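Local coordinates for phenylalanine ammonia-lyase (Rhodosporidium toruloides, PDB 1Y2M), which catalyses the non-oxidative deamination of L-phenylalanine and L-tyrosine to trans-cinnamic acid and p-coumaric acid, releasing ammonia, at the interface of chains A and B and the interface of chains A and C. Residues are numbered along the deposited sequence; one frame, centred on the assembly and turned at random. Chains: chain A/B/C, Phenylalanine ammonia-lyase.

Contact 1: the interface of chains A and B. Residues chain A 312, 314, 345, 349; chain B 406, 408.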
# COMPACT_ATOMS: atom_id res chain seq x y z
N HIS A 312 -34.37 2.25 -11.31
CA HIS A 312 -35.22 3.05 -12.19
C HIS A 312 -34.44 4.14 -12.90
O HIS A 312 -33.60 4.79 -12.29
CB HIS A 312 -36.33 3.66 -11.37
CG HIS A 312 -37.41 4.28 -12.18
ND1 HIS A 312 -37.23 5.46 -12.86
CD2 HIS A 312 -38.69 3.91 -12.39
CE1 HIS A 312 -38.35 5.77 -13.49
NE2 HIS A 312 -39.25 4.86 -13.21
N PHE A 314 -34.97 7.14 -13.67
CA PHE A 314 -35.00 8.49 -13.10
C PHE A 314 -33.77 8.69 -12.21
O PHE A 314 -33.21 9.79 -12.16
CB PHE A 314 -36.28 8.77 -12.31
CG PHE A 314 -36.32 10.15 -11.77
CD1 PHE A 314 -36.63 11.22 -12.58
CD2 PHE A 314 -36.03 10.38 -10.45
CE1 PHE A 314 -36.67 12.52 -12.05
CE2 PHE A 314 -36.07 11.63 -9.94
CZ PHE A 314 -36.36 12.69 -10.71
N HIS A 345 -41.83 -1.16 -8.61
CA HIS A 345 -42.18 0.26 -8.38
C HIS A 345 -43.52 0.58 -9.01
O HIS A 345 -44.34 1.28 -8.41
CB HIS A 345 -41.06 1.20 -8.93
CG HIS A 345 -41.56 2.50 -9.51
ND1 HIS A 345 -41.84 2.65 -10.86
CD2 HIS A 345 -41.83 3.69 -8.94
CE1 HIS A 345 -42.26 3.89 -11.08
NE2 HIS A 345 -42.26 4.54 -9.93
N VAL A 349 -45.25 1.72 -5.19
CA VAL A 349 -45.88 3.04 -5.01
C VAL A 349 -47.40 2.91 -5.18
O VAL A 349 -48.10 3.91 -5.33
CB VAL A 349 -45.30 4.14 -5.98
CG1 VAL A 349 -43.78 4.28 -5.79
CG2 VAL A 349 -45.64 3.86 -7.46
N THR B 406 -43.76 10.94 -8.40
CA THR B 406 -43.12 9.85 -7.71
C THR B 406 -41.84 10.32 -7.00
O THR B 406 -41.12 11.19 -7.49
CB THR B 406 -42.77 8.73 -8.70
OG1 THR B 406 -43.97 8.31 -9.38
CG2 THR B 406 -42.15 7.56 -7.98
N HIS B 408 -38.28 8.75 -5.53
CA HIS B 408 -37.46 7.58 -5.81
C HIS B 408 -36.35 7.47 -4.78
O HIS B 408 -35.72 8.45 -4.42
CB HIS B 408 -36.83 7.71 -7.20
CG HIS B 408 -37.80 7.68 -8.33
ND1 HIS B 408 -38.15 6.52 -8.98
CD2 HIS B 408 -38.47 8.68 -8.97
CE1 HIS B 408 -39.01 6.78 -9.95
NE2 HIS B 408 -39.23 8.09 -9.96

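Contact 2: the interface of chains A and C. Residues chain A 522, 692-693, 695-696, 699-700; chain C 140-143, 220.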
# COMPACT_ATOMS: atom_id res chain seq x y z
N LEU A 522 -13.02 -16.81 -7.00
CA LEU A 522 -13.35 -17.59 -5.81
C LEU A 522 -14.52 -16.91 -5.06
O LEU A 522 -15.50 -17.54 -4.65
CB LEU A 522 -12.15 -17.70 -4.89
CG LEU A 522 -10.98 -18.54 -5.38
CD1 LEU A 522 -9.78 -18.35 -4.46
CD2 LEU A 522 -11.29 -19.95 -5.44
N GLY A 692 -17.45 -27.14 -0.44
CA GLY A 692 -16.28 -26.70 -1.21
C GLY A 692 -16.17 -27.35 -2.58
O GLY A 692 -15.87 -26.69 -3.58
N SER A 693 -16.45 -28.65 -2.63
CA SER A 693 -16.46 -29.37 -3.89
C SER A 693 -17.45 -28.73 -4.88
O SER A 693 -17.19 -28.63 -6.08
CB SER A 693 -16.80 -30.85 -3.68
OG SER A 693 -15.73 -31.53 -2.99
N VAL A 695 -18.79 -25.44 -4.68
CA VAL A 695 -18.28 -24.14 -5.05
C VAL A 695 -17.16 -24.28 -6.11
O VAL A 695 -17.08 -23.49 -7.03
CB VAL A 695 -17.77 -23.39 -3.79
CG1 VAL A 695 -17.14 -22.07 -4.17
CG2 VAL A 695 -18.88 -23.10 -2.85
N SER A 696 -16.29 -25.31 -5.99
CA SER A 696 -15.21 -25.53 -6.94
C SER A 696 -15.73 -25.75 -8.36
O SER A 696 -15.16 -25.25 -9.33
CB SER A 696 -14.33 -26.72 -6.53
OG SER A 696 -13.73 -26.47 -5.25
N TYR A 699 -16.50 -22.27 -9.55
CA TYR A 699 -15.21 -21.61 -9.82
C TYR A 699 -14.61 -22.07 -11.12
O TYR A 699 -14.16 -21.26 -11.92
CB TYR A 699 -14.28 -21.90 -8.68
CG TYR A 699 -12.85 -21.57 -8.89
CD1 TYR A 699 -12.36 -20.25 -8.77
CD2 TYR A 699 -11.98 -22.58 -9.18
CE1 TYR A 699 -10.97 -19.98 -8.95
CE2 TYR A 699 -10.64 -22.34 -9.37
CZ TYR A 699 -10.14 -21.04 -9.25
OH TYR A 699 -8.78 -20.80 -9.40
N GLU A 700 -14.60 -23.38 -11.34
CA GLU A 700 -14.07 -23.92 -12.59
C GLU A 700 -14.77 -23.42 -13.85
O GLU A 700 -14.10 -23.13 -14.84
CB GLU A 700 -13.98 -25.44 -12.54
CG GLU A 700 -12.88 -25.88 -11.58
CD GLU A 700 -12.81 -27.36 -11.26
OE1 GLU A 700 -13.77 -28.13 -11.50
OE2 GLU A 700 -11.76 -27.77 -10.72
N CYS C 140 -15.38 -25.79 2.91
CA CYS C 140 -16.02 -24.89 1.97
C CYS C 140 -15.06 -24.21 1.01
O CYS C 140 -15.41 -23.22 0.41
CB CYS C 140 -16.75 -23.80 2.73
SG CYS C 140 -15.77 -22.81 3.84
N GLY C 141 -13.85 -24.74 0.90
CA GLY C 141 -12.79 -24.13 0.13
C GLY C 141 -12.64 -24.77 -1.22
O GLY C 141 -13.22 -25.87 -1.47
N VAL C 142 -11.92 -24.06 -2.10
CA VAL C 142 -11.77 -24.48 -3.50
C VAL C 142 -10.51 -25.30 -3.73
O VAL C 142 -9.40 -24.91 -3.36
CB VAL C 142 -11.88 -23.28 -4.47
CG1 VAL C 142 -11.56 -23.68 -5.88
CG2 VAL C 142 -13.30 -22.77 -4.44
N LEU C 143 -10.75 -26.45 -4.38
CA LEU C 143 -9.74 -27.39 -4.83
C LEU C 143 -10.14 -27.91 -6.22
O LEU C 143 -11.32 -27.85 -6.59
CB LEU C 143 -9.66 -28.54 -3.85
CG LEU C 143 -9.04 -28.34 -2.48
CD1 LEU C 143 -9.40 -29.45 -1.48
CD2 LEU C 143 -7.53 -28.10 -2.59
N TYR C 220 -10.34 -29.45 7.27
CA TYR C 220 -9.92 -30.45 6.32
C TYR C 220 -9.07 -31.52 6.97
O TYR C 220 -9.21 -32.70 6.66
CB TYR C 220 -9.18 -29.82 5.14
CG TYR C 220 -10.17 -29.21 4.16
CD1 TYR C 220 -10.68 -27.93 4.33
CD2 TYR C 220 -10.61 -29.94 3.07
CE1 TYR C 220 -11.64 -27.41 3.46
CE2 TYR C 220 -11.55 -29.42 2.19
CZ TYR C 220 -12.05 -28.14 2.37
OH TYR C 220 -13.00 -27.68 1.49
O HOH W 1 -11.42 -25.93 -8.52

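Contact 3: the interface of chains A and B. Residues chain A 38, 320-323; chain B 385, 388-389, 393, 417.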
# COMPACT_ATOMS: atom_id res chain seq x y z
N PRO A 38 -15.99 8.26 -20.95
CA PRO A 38 -17.38 7.78 -20.80
C PRO A 38 -18.32 8.14 -21.97
O PRO A 38 -18.36 9.29 -22.41
CB PRO A 38 -17.84 8.49 -19.52
CG PRO A 38 -16.51 8.90 -18.75
CD PRO A 38 -15.56 9.16 -19.86
N ARG A 320 -28.38 11.68 -12.49
CA ARG A 320 -26.93 11.57 -12.38
C ARG A 320 -26.33 10.78 -13.55
O ARG A 320 -25.96 9.61 -13.43
CB ARG A 320 -26.56 10.98 -11.04
CG ARG A 320 -25.05 10.91 -10.80
CD ARG A 320 -24.78 10.59 -9.40
NE ARG A 320 -23.41 10.69 -8.92
CZ ARG A 320 -22.80 9.70 -8.28
NH1 ARG A 320 -23.32 8.48 -8.25
NH2 ARG A 320 -21.62 9.91 -7.70
N PRO A 321 -26.30 11.42 -14.72
CA PRO A 321 -26.08 10.68 -15.98
C PRO A 321 -24.66 10.34 -16.33
O PRO A 321 -24.20 10.54 -17.49
CB PRO A 321 -26.67 11.62 -17.02
CG PRO A 321 -26.40 13.00 -16.50
CD PRO A 321 -26.58 12.86 -14.97
N HIS A 322 -23.94 9.79 -15.37
CA HIS A 322 -22.65 9.13 -15.71
C HIS A 322 -22.97 7.97 -16.65
O HIS A 322 -23.75 7.10 -16.26
CB HIS A 322 -21.98 8.61 -14.46
CG HIS A 322 -21.44 9.70 -13.59
ND1 HIS A 322 -20.37 10.48 -13.96
CD2 HIS A 322 -21.81 10.10 -12.35
CE1 HIS A 322 -20.12 11.34 -12.98
NE2 HIS A 322 -20.96 11.11 -11.98
N PRO A 323 -22.40 7.95 -17.88
CA PRO A 323 -22.80 6.92 -18.85
C PRO A 323 -22.73 5.50 -18.32
O PRO A 323 -23.65 4.69 -18.60
CB PRO A 323 -21.83 7.12 -20.00
CG PRO A 323 -21.57 8.62 -19.98
CD PRO A 323 -21.49 8.93 -18.52
N VAL B 385 -15.47 12.83 -15.89
CA VAL B 385 -16.27 12.32 -14.75
C VAL B 385 -16.69 13.48 -13.83
O VAL B 385 -17.88 13.64 -13.43
CB VAL B 385 -15.50 11.21 -14.00
CG1 VAL B 385 -16.21 10.83 -12.74
CG2 VAL B 385 -15.24 10.05 -14.92
N ILE B 388 -19.42 15.95 -15.05
CA ILE B 388 -20.80 15.46 -14.84
C ILE B 388 -21.15 15.54 -13.36
O ILE B 388 -22.27 15.97 -13.00
CB ILE B 388 -20.97 14.04 -15.37
CG1 ILE B 388 -20.99 14.08 -16.89
CG2 ILE B 388 -22.29 13.43 -14.87
CD1 ILE B 388 -21.04 12.75 -17.55
N GLU B 389 -20.20 15.14 -12.51
CA GLU B 389 -20.50 15.06 -11.07
C GLU B 389 -20.76 16.44 -10.49
O GLU B 389 -21.72 16.65 -9.77
CB GLU B 389 -19.38 14.31 -10.33
CG GLU B 389 -19.66 14.04 -8.87
CD GLU B 389 -20.72 13.01 -8.61
OE1 GLU B 389 -21.27 12.50 -9.58
OE2 GLU B 389 -20.97 12.74 -7.41
N SER B 393 -25.26 16.83 -11.97
CA SER B 393 -25.81 15.75 -11.18
C SER B 393 -26.58 16.24 -9.97
O SER B 393 -26.24 17.23 -9.35
CB SER B 393 -24.72 14.76 -10.75
OG SER B 393 -24.01 14.25 -11.88
N ALA B 417 -17.70 7.83 -8.05
CA ALA B 417 -17.17 8.47 -9.28
C ALA B 417 -16.08 9.45 -8.88
O ALA B 417 -15.02 9.49 -9.52
CB ALA B 417 -18.26 9.17 -9.99

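Contact 4: the interface of chains A and B. Residues chain A 389, 392-395; chain B 319-322.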
# COMPACT_ATOMS: atom_id res chain seq x y z
N GLU A 389 -2.49 -0.90 -28.13
CA GLU A 389 -1.19 -1.44 -27.79
C GLU A 389 -0.96 -2.84 -28.41
O GLU A 389 0.13 -3.17 -28.92
CB GLU A 389 -1.08 -1.53 -26.27
CG GLU A 389 0.28 -2.02 -25.77
CD GLU A 389 1.38 -1.01 -25.96
OE1 GLU A 389 1.10 0.10 -26.52
OE2 GLU A 389 2.51 -1.31 -25.50
N GLN A 392 -2.29 -2.32 -32.81
CA GLN A 392 -1.99 -1.23 -33.73
C GLN A 392 -0.68 -0.50 -33.43
O GLN A 392 -0.51 0.67 -33.83
CB GLN A 392 -3.14 -0.21 -33.72
CG GLN A 392 -4.51 -0.78 -33.96
CD GLN A 392 -5.61 0.17 -33.52
OE1 GLN A 392 -6.63 -0.27 -32.95
NE2 GLN A 392 -5.41 1.49 -33.75
N SER A 393 0.22 -1.17 -32.73
CA SER A 393 1.46 -0.55 -32.24
C SER A 393 2.72 -1.32 -32.62
O SER A 393 2.77 -2.57 -32.57
CB SER A 393 1.41 -0.38 -30.73
OG SER A 393 0.35 0.51 -30.40
N THR A 394 3.72 -0.55 -33.03
CA THR A 394 5.08 -1.04 -33.21
C THR A 394 5.82 -0.65 -31.92
O THR A 394 5.88 0.54 -31.54
CB THR A 394 5.73 -0.32 -34.40
OG1 THR A 394 4.96 -0.54 -35.59
CG2 THR A 394 7.13 -0.77 -34.57
N THR A 395 6.38 -1.64 -31.24
CA THR A 395 6.94 -1.39 -29.92
C THR A 395 8.42 -1.74 -29.79
O THR A 395 9.00 -1.65 -28.71
CB THR A 395 6.14 -2.11 -28.83
OG1 THR A 395 6.22 -3.54 -28.98
CG2 THR A 395 4.69 -1.62 -28.86
N THR B 319 3.68 5.26 -35.44
CA THR B 319 4.06 3.93 -34.96
C THR B 319 3.32 3.41 -33.72
O THR B 319 3.16 2.18 -33.58
CB THR B 319 5.58 3.86 -34.68
OG1 THR B 319 5.99 4.96 -33.84
CG2 THR B 319 6.35 3.86 -35.97
N ARG B 320 2.88 4.30 -32.84
CA ARG B 320 2.24 3.85 -31.59
C ARG B 320 1.18 4.87 -31.17
O ARG B 320 1.40 5.72 -30.29
CB ARG B 320 3.28 3.58 -30.48
CG ARG B 320 2.64 3.04 -29.17
CD ARG B 320 3.72 2.49 -28.30
NE ARG B 320 3.33 1.86 -27.02
CZ ARG B 320 3.72 2.24 -25.83
NH1 ARG B 320 4.35 3.40 -25.63
NH2 ARG B 320 3.41 1.47 -24.79
N PRO B 321 0.05 4.84 -31.89
CA PRO B 321 -0.86 5.98 -31.88
C PRO B 321 -1.83 6.07 -30.71
O PRO B 321 -3.03 6.23 -30.92
CB PRO B 321 -1.58 5.86 -33.24
CG PRO B 321 -1.62 4.40 -33.51
CD PRO B 321 -0.34 3.83 -32.90
N HIS B 322 -1.31 5.99 -29.49
CA HIS B 322 -2.10 6.28 -28.33
C HIS B 322 -2.31 7.78 -28.32
O HIS B 322 -1.35 8.56 -28.34
CB HIS B 322 -1.34 5.91 -27.07
CG HIS B 322 -1.22 4.46 -26.83
ND1 HIS B 322 -2.30 3.68 -26.47
CD2 HIS B 322 -0.15 3.64 -26.85
CE1 HIS B 322 -1.89 2.43 -26.30
NE2 HIS B 322 -0.59 2.38 -26.54

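Contact 1: the interface of chains A and B
B:His408 pushes its imidazole between A:His312 and A:Phe314, and the contact is made by ring packing and van der Waals touch. Over one face of the A:His312 ring stands the CE1 corner of B:His408, above the ring centre and 3.7 Å from A:His312 CG. The other end of the same imidazole meets the phenyl group: B:His408 CD2 lies 3.3 Å from A:Phe314 CD2, and A:Phe314 CB sits above one face of the B:His408 ring, toward its rim. Against the opposite face rests the methyl CG2 of B:Thr406, from the same strand, so the inserted ring is packed on both faces. That methyl, anti to its backbone N, also points at the edge of A:His345, in the ring plane and 3.6 Å from NE2; A:His345 and the neighbouring A:Val349 are poorly ordered, which makes this flank less certain. Among these groups the polar bond is internal to chain A: the backbone N of A:Phe314 donates to A:His312 ND1 at 2.9 Å, nearly straight (169°) and in the ring plane, which would help hold the imidazole in its rotation under B:His408. In the fold, the short strand 406-408 of chain B lies against the start of helix 314-318 and the short helix 345-348 of chain A.

Contact 2: the interface of chains A and C
C:Val142 plugs into chain A between helix 691-703 and the long helix 506-560, an apolar plug joining two subunits of the homotetramer, and its isopropyl group forms the tight half of the contact. Its CG1, anti to the backbone N (chi1 173°), lies over the face of the A:Tyr699 ring, 4.0 Å from the ring centroid, in a CH-pi contact. From the long helix, A:Leu522 brings its CD2 methyl to 3.5 Å from C:Val142 CB, and A:Val695 crosses the other branch at about a right angle, CG1 to CG2. A:Gly692 has no side chain to hold the loop off, and its CA packs against the backbone of C:Cys140 and C:Gly141. Behind this loop, C:Tyr220 supports the turn from its own chain, its phenol OH accepting from the backbone N of C:Gly141 at 3.1 Å.

The looser side is polar and partly bridged by water. There water 1 lies 2.9 Å from the carboxylate oxygen OE2 of A:Glu700 and 2.7 Å from C:Leu143 O, linking two groups that do not touch directly. Between the two halves stands the hydroxyl of A:Ser696, which receives the backbone N-H of C:Leu143 at 3.1 Å (159° at the hydrogen); a contact from the same OG to C:Leu143 O is weak. The hydroxyl's firmer donation is inside its own helix: A:Ser696 OG lies 2.7 Å from A:Gly692 O, above that carbonyl's plane.

Contact 3: the interface of chains A and B
Helix 368-391 of chain B, near its C-terminal end, receives the loop of chain A that leads into helix 323-336, and the carboxylate of B:Glu389 is their polar meeting point. A:Arg320, extended from CG to NE with CG anti to the backbone N (chi1 -176°), grips it side-on. Its NE donates to B:Glu389 OE1 at 2.9 Å, on the syn lone pair, and its NH2 to OE2 at 2.9 Å; the guanidinium and carboxylate planes are turned 59° apart. A:His322 reaches B:Glu389 OE1 on the anti side, tilted from the carboxylate plane, NE2 donating at 2.8 Å in its own ring plane and almost straight (172°). OE1 thus takes two donors, and the salt bridge with the arginine would favour a charged carboxylate. An alanine in place of A:Arg320 would probably leave B:Glu389 without its charged mate, held at OE1 by A:His322 and freer to turn.

Packing holds the imidazole as well. B:Ile388 lays CG2 over one face of the A:His322 ring, 3.7 Å from its centroid, while B:Ala417 CB lies 3.9 Å from A:His322 NE2. Farther out, B:Ile388 CD1 touches A:Pro323 CD at 4.0 Å. On the arginine side, B:Ser393 packs against A:Arg320 CG and caps B:Ile388 O through OG at 2.7 Å. Together these contacts join a charged lock to an apolar seat, tying two subunits of the homotetramer together.

Contact 4: the interface of chains A and B
A:Glu389 bends at chi2 to present its carboxylate to two side chains of chain B that arrive from different directions. B:Arg320 crosses it at a slant and grips it side-on through NE and NH2; its guanidinium plane is turned 60° from the carboxylate, and NH2 meets A:Glu389 OE2 at 3.0 Å. B:Arg320 NE donates to the syn lone pair of A:Glu389 OE1 at 2.9 Å, the oxygen lying somewhat out of the guanidinium plane. B:His322 approaches that oxygen on the anti side, NE2 to A:Glu389 OE1 2.8 Å, with the ring only 27° from the carboxylate plane and the bond close to straight (176°). CD2 of this imidazole sits over one face of the B:Arg320 guanidinium, near its rim, and may help keep the two donors in register. An alanine at A:Glu389 would probably leave the B:Arg320 charge without its mate and B:His322 NE2 without this acceptor.

Beside the charged group the backbones join: A:Thr394 N donates to B:Thr319 O at 2.8 Å. A:Ser393 OG packs 3.6 Å from B:Arg320 CG, lining the arginine's aliphatic stem. In the fold, the end of chain A helix 368-391 and the loop 392-395 after it face the chain B segment between helices 314-318 and 323-336.

Contacts 3 and 4 repeat the same Arg320-His322-Glu389 core across the A-B two-fold with the chains exchanged, Pro321 and Ser393 also being in both, and their C-alpha centres lie about 30 Å apart. Contact 1 belongs to the same interface, about 20 Å from contact 3 and 47 Å from contact 4; helix 314-318 ends just before the segment carrying Arg320, connecting contacts 1 and 3 along chain A. Contact 2 faces chain C instead, about 40 Å from contact 1, 39 Å from contact 3 and 41 Å from contact 4. Chain A thus binds two neighbours through separate surfaces, in keeping with a dimer of dimers.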